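PDB 6RIY: replicative DNA helicase from Mycobacterium chimaera, which carries an intein, a Hint-fold domain that probably excises itself from the helicase precursor and joins the flanking segments by protein splicing. Local coordinates for residues E50-F53 with T57-V60; H65-S70 with R74-L79; P7-T12 with R138-T143. One frame throughout, in Å; residues are numbered along the deposited sequence.

Interaction 1 (E50-F53 with T57-V60); sequences EVEF and TVIV
Val51 and Ile59 face each other as the hydrogen-bonded pair of an antiparallel beta hairpin in the Hint fold of inteins, and both of their backbone polar groups are spent on each other. Val51 N reaches Ile59 O at 2.8 Å with an almost straight N-H (172°), and the return bond runs from Ile59 N to Val51 O at 2.9 Å. Two residues on, Phe53 N donates to Thr57 O at 2.8 Å. This carbonyl is held further by a CA-H contact from Glu52, and Phe53 CD2 lies 3.4 Å from Thr57 O, which sits at the edge of the ring. On the other side of the strand the backbone of Glu50 bonds with Arg115, and that of Glu52 with Glu112 and Ser113.

On the face of Glu50, Glu52, Val58 and Val60, the branched Val58 fits between two acidic side chains. Both glutamates place CG opposite their own backbone N (chi1 -178°), where their methylenes meet a methyl each: Glu50 CG is 3.5 Å from Val58 CG1 and Glu52 CG 3.8 Å from Val58 CG2. The long aliphatic stems thus pack on valine. The carboxylate of Glu50 runs on toward Val60, with OE1 4.1 Å from Val60 CG2; Glu52 OE2 has a weak hydrogen bond to Ser113 OG. The Val51 and Ile59 face is apolar and buried, and Phe53 CE2 approaches Ile59 CD1 obliquely at 4.1 Å. Threonine suits position 57 because its hydroxyl can turn back to Asp55 OD2 and also take a weak bond from Gly139 N.

Strand 48-53 is flanked by 58-62 and 107-117 in an antiparallel sheet; Phe53 packs on Val109 and Ile111 of the latter, on Val141 of strand 141-144 and, with ring planes at about 55°, on Trp67, while Ile59 touches Leu2 of strand 2-3.

Interaction 2 (H65-S70 with R74-L79); sequences HQWPTS and RTSAQL
Trp67 and Arg74 form the hydrogen-bonded pair of a short antiparallel beta hairpin, with Trp67 N to Arg74 O at 2.8 Å and Arg74 N to Trp67 O at 3.0 Å, and the pairing ends where Ser76 N donates to His65 O as the chain enters a 3-10 turn. In the Hint fold of inteins this region holds the conserved block B histidine, a role His65 probably fills; in an intein beginning with alanine, Trp67 probably belongs to the Trp-Cys-Thr set of class 3 splicing.

The indole is fixed on several sides. Its NE1 donates to Ser76 OG at 3.1 Å, nearly straight (169°) and within the ring plane; serine suits the place because its hydroxyl can accept this bond while giving its own proton to Asp62 O. Leu79 CD1 lies over one face in a CH-pi contact, 3.9 Å from the centroid of the five-membered ring. On the opposite face His65 CD2 stands 3.5 Å above the plane, toward the rim. The imidazole is itself anchored at both nitrogens, ND1 by Ala1 N and NE2 by Thr143 OG1.

Farther along, Thr69 CG2 packs against Leu79 CD2, whereas its hydroxyl bonds chiefly to Gly72 O. Arg74 leaves its strand extended, which carries the guanidinium beyond the hairpin to the turn: NH1 donates to Gln78 O at 2.8 Å. A water finishes the link, accepting from Arg74 NE at 2.8 Å and donating to Thr69 OG1 at 3.0 Å.

Interaction 3 (P7-T12 with R138-T143); sequences PLPTPT and RGMVPT
The puckered rings of Pro9 and Pro7 meet the turn that carries Met140, Pro9 through CB and CG, Pro7 through CG alone. Pro9 CG lies 3.7 Å from Met140 CG, and Pro9 CB is 3.9 Å from Met140 SD, so the thioether crosses the CB-CG bond of the proline obliquely. Pro7 has a looser neighbour: its CG is 4.1 Å from Arg138 N, while Arg138 starts its side chain away from Pro7 and its NH2 bonds to Gly56 O.

The contact is purely van der Waals. Proline suits it by presenting a stiff apolar surface, methionine by a flexible, polarisable chain that can lie across it. Met140 has a left-handed backbone (phi 59°), which helps turn the chain after Gly139, and CG opposite its carbonyl carbon (chi1 -53°) reaches out to Pro9.

Gly137 to Met140 make up the turn between strands 133-136 and 141-144. Strand 7-9 pairs with 14-16 and is tied to this turn by a backbone bond of Pro7 with Gly137. Trp14 touches Pro7, Pro9 and Met140, Leu135 adds to the packing on Pro9 and Met140, and Leu27 of strand 25-27 also touches Pro9.

How the interactions relate
Interactions 1 and 2 are successive hairpins whose apolar faces merge: Phe53 CZ is 3.5 Å from Trp67 CZ3, and Val51 CG1 is 3.6 Å from Leu79 CD1. Interaction 3 joins segments near the two ends of the chain and encloses both hairpins in sequence. Its turn meets interaction 1 where Thr57 OG1 and Gly139 N are 2.9 Å apart. The centres of interactions 2 and 3 lie about 18 Å apart, yet strand 141-144 reaches interaction 2 through Thr143 OG1, 2.6 Å from His65 NE2. Ala1, His65, Trp67 and Thr143 thus meet at what is probably the splicing site, with Thr143 the probable threonine of the Trp-Cys-Thr set.

Interaction 1 (E50-F53 with T57-V60)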
loop_
_atom_site.group_PDB
_atom_site.type_symbol
_atom_site.label_atom_id
_atom_site.label_comp_id
_atom_site.label_asym_id
_atom_site.label_seq_id
_atom_site.Cartn_x
_atom_site.Cartn_y
_atom_site.Cartn_z
ATOM N N GLU A 50 -11.269 0.751 -3.236
ATOM C CA GLU A 50 -10.471 1.566 -4.143
ATOM C C GLU A 50 -10.126 2.881 -3.445
ATOM O O GLU A 50 -11.019 3.671 -3.133
ATOM C CB GLU A 50 -11.249 1.803 -5.432
ATOM C CG GLU A 50 -10.544 2.599 -6.486
ATOM C CD GLU A 50 -11.242 2.499 -7.824
ATOM O OE1 GLU A 50 -11.228 1.406 -8.423
ATOM O OE2 GLU A 50 -11.823 3.506 -8.271
ATOM N N VAL A 51 -8.840 3.110 -3.195
ATOM C CA VAL A 51 -8.370 4.306 -2.504
ATOM C C VAL A 51 -7.707 5.213 -3.529
ATOM O O VAL A 51 -6.742 4.815 -4.189
ATOM C CB VAL A 51 -7.402 3.967 -1.362
ATOM C CG1 VAL A 51 -7.121 5.223 -0.536
ATOM C CG2 VAL A 51 -7.964 2.834 -0.507
ATOM N N GLU A 52 -8.228 6.424 -3.661
ATOM C CA GLU A 52 -7.752 7.407 -4.627
ATOM C C GLU A 52 -7.056 8.534 -3.884
ATOM O O GLU A 52 -7.614 9.091 -2.929
ATOM C CB GLU A 52 -8.918 7.945 -5.458
ATOM C CG GLU A 52 -8.528 8.932 -6.527
ATOM C CD GLU A 52 -9.732 9.484 -7.261
ATOM O OE1 GLU A 52 -9.716 9.470 -8.509
ATOM O OE2 GLU A 52 -10.695 9.928 -6.590
ATOM N N PHE A 53 -5.846 8.866 -4.320
ATOM C CA PHE A 53 -5.054 9.903 -3.667
ATOM C C PHE A 53 -5.024 11.166 -4.509
ATOM O O PHE A 53 -5.387 11.167 -5.681
ATOM C CB PHE A 53 -3.646 9.391 -3.392
ATOM C CG PHE A 53 -3.631 8.205 -2.483
ATOM C CD1 PHE A 53 -3.654 8.373 -1.107
ATOM C CD2 PHE A 53 -3.619 6.926 -3.005
ATOM C CE1 PHE A 53 -3.647 7.276 -0.253
ATOM C CE2 PHE A 53 -3.626 5.815 -2.159
ATOM C CZ PHE A 53 -3.633 6.003 -0.775
ATOM N N THR A 57 -2.811 8.685 -7.903
ATOM C CA THR A 57 -2.627 7.268 -7.624
ATOM C C THR A 57 -3.932 6.656 -7.130
ATOM O O THR A 57 -4.596 7.208 -6.243
ATOM C CB THR A 57 -1.534 7.067 -6.572
ATOM O OG1 THR A 57 -0.294 7.581 -7.062
ATOM C CG2 THR A 57 -1.372 5.567 -6.236
ATOM N N VAL A 58 -4.283 5.503 -7.691
ATOM C CA VAL A 58 -5.426 4.715 -7.252
ATOM C C VAL A 58 -4.920 3.320 -6.909
ATOM O O VAL A 58 -4.317 2.652 -7.757
ATOM C CB VAL A 58 -6.520 4.647 -8.327
ATOM C CG1 VAL A 58 -7.578 3.620 -7.948
ATOM C CG2 VAL A 58 -7.138 6.028 -8.530
ATOM N N ILE A 59 -5.154 2.889 -5.673
ATOM C CA ILE A 59 -4.746 1.573 -5.200
ATOM C C ILE A 59 -5.982 0.833 -4.707
ATOM O O ILE A 59 -6.777 1.385 -3.943
ATOM C CB ILE A 59 -3.701 1.678 -4.075
ATOM C CG1 ILE A 59 -2.433 2.339 -4.598
ATOM C CG2 ILE A 59 -3.375 0.279 -3.498
ATOM C CD1 ILE A 59 -1.457 2.657 -3.506
ATOM N N VAL A 60 -6.128 -0.418 -5.125
ATOM C CA VAL A 60 -7.180 -1.290 -4.624
ATOM C C VAL A 60 -6.582 -2.176 -3.544
ATOM O O VAL A 60 -5.545 -2.825 -3.754
ATOM C CB VAL A 60 -7.799 -2.112 -5.762
ATOM C CG1 VAL A 60 -8.746 -3.158 -5.219
ATOM C CG2 VAL A 60 -8.511 -1.165 -6.727
#

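Interaction 2 (H65-S70 with R74-L79)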
loop_
_atom_site.group_PDB
_atom_site.type_symbol
_atom_site.label_atom_id
_atom_site.label_comp_id
_atom_site.label_asym_id
_atom_site.label_seq_id
_atom_site.Cartn_x
_atom_site.Cartn_y
_atom_site.Cartn_z
ATOM N N HIS A 65 -6.529 -3.306 5.084
ATOM C CA HIS A 65 -5.177 -2.805 4.852
ATOM C C HIS A 65 -4.970 -1.468 5.559
ATOM O O HIS A 65 -5.873 -0.632 5.596
ATOM C CB HIS A 65 -4.924 -2.644 3.352
ATOM C CG HIS A 65 -3.493 -2.372 3.012
ATOM N ND1 HIS A 65 -2.585 -3.377 2.769
ATOM C CD2 HIS A 65 -2.812 -1.208 2.881
ATOM C CE1 HIS A 65 -1.404 -2.848 2.503
ATOM N NE2 HIS A 65 -1.515 -1.532 2.564
ATOM N N GLN A 66 -3.775 -1.268 6.124
ATOM C CA GLN A 66 -3.503 -0.123 6.991
ATOM C C GLN A 66 -2.694 0.956 6.284
ATOM O O GLN A 66 -1.815 0.658 5.471
ATOM C CB GLN A 66 -2.768 -0.578 8.252
ATOM C CG GLN A 66 -3.587 -1.540 9.084
ATOM C CD GLN A 66 -2.812 -2.111 10.249
ATOM O OE1 GLN A 66 -1.816 -1.545 10.679
ATOM N NE2 GLN A 66 -3.265 -3.250 10.760
ATOM N N TRP A 67 -3.003 2.217 6.603
ATOM C CA TRP A 67 -2.415 3.376 5.940
ATOM C C TRP A 67 -1.945 4.355 7.009
ATOM O O TRP A 67 -2.704 4.655 7.942
ATOM C CB TRP A 67 -3.434 4.067 5.028
ATOM C CG TRP A 67 -3.982 3.162 3.964
ATOM C CD1 TRP A 67 -5.064 2.338 4.069
ATOM C CD2 TRP A 67 -3.461 2.983 2.643
ATOM N NE1 TRP A 67 -5.252 1.656 2.888
ATOM C CE2 TRP A 67 -4.280 2.033 1.998
ATOM C CE3 TRP A 67 -2.386 3.538 1.939
ATOM C CZ2 TRP A 67 -4.060 1.628 0.683
ATOM C CZ3 TRP A 67 -2.163 3.124 0.635
ATOM C CH2 TRP A 67 -2.995 2.175 0.025
ATOM N N PRO A 68 -0.737 4.890 6.900
ATOM C CA PRO A 68 -0.264 5.876 7.888
ATOM C C PRO A 68 -0.798 7.266 7.569
ATOM O O PRO A 68 -0.415 7.867 6.562
ATOM C CB PRO A 68 1.260 5.808 7.732
ATOM C CG PRO A 68 1.453 5.487 6.269
ATOM C CD PRO A 68 0.281 4.581 5.879
ATOM N N THR A 69 -1.657 7.796 8.440
ATOM C CA THR A 69 -2.135 9.170 8.279
ATOM C C THR A 69 -1.656 10.044 9.427
ATOM O O THR A 69 -1.193 9.566 10.460
ATOM C CB THR A 69 -3.665 9.253 8.184
ATOM O OG1 THR A 69 -4.241 9.253 9.500
ATOM C CG2 THR A 69 -4.215 8.107 7.367
ATOM N N SER A 70 -1.791 11.358 9.242
ATOM C CA SER A 70 -1.332 12.279 10.273
ATOM C C SER A 70 -2.121 12.166 11.571
ATOM O O SER A 70 -1.627 12.605 12.612
ATOM C CB SER A 70 -1.401 13.722 9.765
ATOM O OG SER A 70 -2.740 14.061 9.457
ATOM N N ARG A 74 -5.091 4.138 9.763
ATOM C CA ARG A 74 -6.469 3.889 9.358
ATOM C C ARG A 74 -6.515 2.726 8.384
ATOM O O ARG A 74 -5.604 2.546 7.580
ATOM C CB ARG A 74 -7.101 5.123 8.702
ATOM C CG ARG A 74 -7.206 6.315 9.641
ATOM C CD ARG A 74 -8.283 7.302 9.189
ATOM N NE ARG A 74 -8.776 8.106 10.307
ATOM C CZ ARG A 74 -10.034 8.102 10.743
ATOM N NH1 ARG A 74 -10.951 7.348 10.148
ATOM N NH2 ARG A 74 -10.383 8.865 11.770
ATOM N N THR A 75 -7.574 1.936 8.466
ATOM C CA THR A 75 -7.783 0.927 7.441
ATOM C C THR A 75 -8.434 1.563 6.223
ATOM O O THR A 75 -8.984 2.663 6.296
ATOM C CB THR A 75 -8.663 -0.206 7.959
ATOM O OG1 THR A 75 -9.980 0.303 8.170
ATOM C CG2 THR A 75 -8.120 -0.751 9.266
ATOM N N SER A 76 -8.354 0.863 5.085
ATOM C CA SER A 76 -8.965 1.385 3.865
ATOM C C SER A 76 -10.416 1.770 4.104
ATOM O O SER A 76 -10.878 2.808 3.622
ATOM C CB SER A 76 -8.885 0.350 2.734
ATOM O OG SER A 76 -7.621 -0.287 2.682
ATOM N N ALA A 77 -11.142 0.951 4.867
ATOM C CA ALA A 77 -12.565 1.183 5.102
ATOM C C ALA A 77 -12.831 2.392 5.990
ATOM O O ALA A 77 -13.975 2.852 6.056
ATOM C CB ALA A 77 -13.201 -0.055 5.729
ATOM N N GLN A 78 -11.823 2.897 6.692
ATOM C CA GLN A 78 -12.009 4.061 7.544
ATOM C C GLN A 78 -11.461 5.342 6.932
ATOM O O GLN A 78 -11.587 6.399 7.554
ATOM C CB GLN A 78 -11.362 3.828 8.915
ATOM N N LEU A 79 -10.865 5.289 5.740
ATOM C CA LEU A 79 -10.264 6.489 5.165
ATOM C C LEU A 79 -11.332 7.503 4.757
ATOM O O LEU A 79 -12.397 7.138 4.262
ATOM C CB LEU A 79 -9.403 6.121 3.967
ATOM C CG LEU A 79 -8.087 5.411 4.304
ATOM C CD1 LEU A 79 -7.395 4.970 3.033
ATOM C CD2 LEU A 79 -7.171 6.315 5.126
HETATM O O HOH W 1 -6.801 10.076 10.717
#

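Interaction 3 (P7-T12 with R138-T143)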
loop_
_atom_site.group_PDB
_atom_site.type_symbol
_atom_site.label_atom_id
_atom_site.label_comp_id
_atom_site.label_asym_id
_atom_site.label_seq_id
_atom_site.Cartn_x
_atom_site.Cartn_y
_atom_site.Cartn_z
ATOM N N PRO A 7 1.201 -1.781 -9.046
ATOM C CA PRO A 7 2.630 -1.603 -9.322
ATOM C C PRO A 7 3.341 -1.084 -8.082
ATOM O O PRO A 7 2.846 -0.193 -7.389
ATOM C CB PRO A 7 2.647 -0.569 -10.454
ATOM C CG PRO A 7 1.408 0.241 -10.222
ATOM C CD PRO A 7 0.382 -0.696 -9.613
ATOM N N LEU A 8 4.500 -1.675 -7.789
ATOM C CA LEU A 8 5.321 -1.275 -6.652
ATOM C C LEU A 8 6.687 -0.827 -7.143
ATOM O O LEU A 8 7.316 -1.549 -7.921
ATOM C CB LEU A 8 5.497 -2.444 -5.669
ATOM C CG LEU A 8 4.212 -3.130 -5.214
ATOM C CD1 LEU A 8 4.553 -4.324 -4.315
ATOM C CD2 LEU A 8 3.340 -2.134 -4.465
ATOM N N PRO A 9 7.197 0.325 -6.705
ATOM C CA PRO A 9 8.540 0.722 -7.126
ATOM C C PRO A 9 9.597 -0.132 -6.446
ATOM O O PRO A 9 9.450 -0.547 -5.295
ATOM C CB PRO A 9 8.640 2.182 -6.670
ATOM C CG PRO A 9 7.767 2.233 -5.475
ATOM C CD PRO A 9 6.608 1.289 -5.758
ATOM N N THR A 10 10.673 -0.393 -7.170
ATOM C CA THR A 10 11.832 -1.114 -6.670
ATOM C C THR A 10 13.064 -0.276 -6.945
ATOM O O THR A 10 12.991 0.727 -7.664
ATOM C CB THR A 10 11.960 -2.484 -7.350
ATOM O OG1 THR A 10 12.338 -2.291 -8.716
ATOM C CG2 THR A 10 10.638 -3.220 -7.287
ATOM N N PRO A 11 14.220 -0.646 -6.383
ATOM C CA PRO A 11 15.441 0.120 -6.696
ATOM C C PRO A 11 15.762 0.179 -8.183
ATOM O O PRO A 11 16.335 1.176 -8.642
ATOM C CB PRO A 11 16.532 -0.621 -5.907
ATOM C CG PRO A 11 15.825 -1.221 -4.770
ATOM C CD PRO A 11 14.459 -1.611 -5.291
ATOM N N THR A 12 15.389 -0.844 -8.954
ATOM C CA THR A 12 15.677 -0.877 -10.382
ATOM C C THR A 12 14.499 -0.467 -11.256
ATOM O O THR A 12 14.716 -0.032 -12.391
ATOM C CB THR A 12 16.127 -2.279 -10.802
ATOM O OG1 THR A 12 15.063 -3.207 -10.572
ATOM C CG2 THR A 12 17.351 -2.704 -10.006
ATOM N N ARG A 138 1.615 4.038 -8.615
ATOM C CA ARG A 138 2.473 4.802 -9.513
ATOM C C ARG A 138 3.034 6.047 -8.830
ATOM O O ARG A 138 4.134 6.501 -9.171
ATOM C CB ARG A 138 1.710 5.158 -10.792
ATOM C CG ARG A 138 0.656 6.224 -10.653
ATOM C CD ARG A 138 -0.253 6.194 -11.878
ATOM N NE ARG A 138 -1.426 7.045 -11.723
ATOM C CZ ARG A 138 -1.737 8.037 -12.545
ATOM N NH1 ARG A 138 -0.970 8.294 -13.591
ATOM N NH2 ARG A 138 -2.826 8.759 -12.334
ATOM N N GLY A 139 2.308 6.599 -7.859
ATOM C CA GLY A 139 2.785 7.732 -7.084
ATOM C C GLY A 139 3.674 7.404 -5.911
ATOM O O GLY A 139 4.127 8.324 -5.213
ATOM N N MET A 140 3.938 6.119 -5.663
ATOM C CA MET A 140 4.849 5.674 -4.603
ATOM C C MET A 140 4.372 6.165 -3.233
ATOM O O MET A 140 5.087 6.854 -2.496
ATOM C CB MET A 140 6.286 6.120 -4.903
ATOM C CG MET A 140 6.750 5.693 -6.290
ATOM S SD MET A 140 8.482 6.078 -6.562
ATOM C CE MET A 140 8.378 7.787 -7.092
ATOM N N VAL A 141 3.132 5.808 -2.928
ATOM C CA VAL A 141 2.466 6.217 -1.691
ATOM C C VAL A 141 2.875 5.263 -0.573
ATOM O O VAL A 141 2.745 4.038 -0.741
ATOM C CB VAL A 141 0.951 6.215 -1.884
ATOM C CG1 VAL A 141 0.232 6.652 -0.617
ATOM C CG2 VAL A 141 0.568 7.109 -3.056
ATOM N N PRO A 142 3.332 5.784 0.568
ATOM C CA PRO A 142 3.654 4.927 1.717
ATOM C C PRO A 142 2.433 4.145 2.181
ATOM O O PRO A 142 1.320 4.672 2.248
ATOM C CB PRO A 142 4.114 5.929 2.786
ATOM C CG PRO A 142 4.481 7.165 2.035
ATOM C CD PRO A 142 3.576 7.210 0.843
ATOM N N THR A 143 2.650 2.870 2.492
ATOM C CA THR A 143 1.570 2.044 2.998
ATOM C C THR A 143 2.160 1.043 3.978
ATOM O O THR A 143 3.360 0.750 3.948
ATOM C CB THR A 143 0.805 1.357 1.847
ATOM O OG1 THR A 143 -0.458 0.882 2.331
ATOM C CG2 THR A 143 1.608 0.205 1.246
#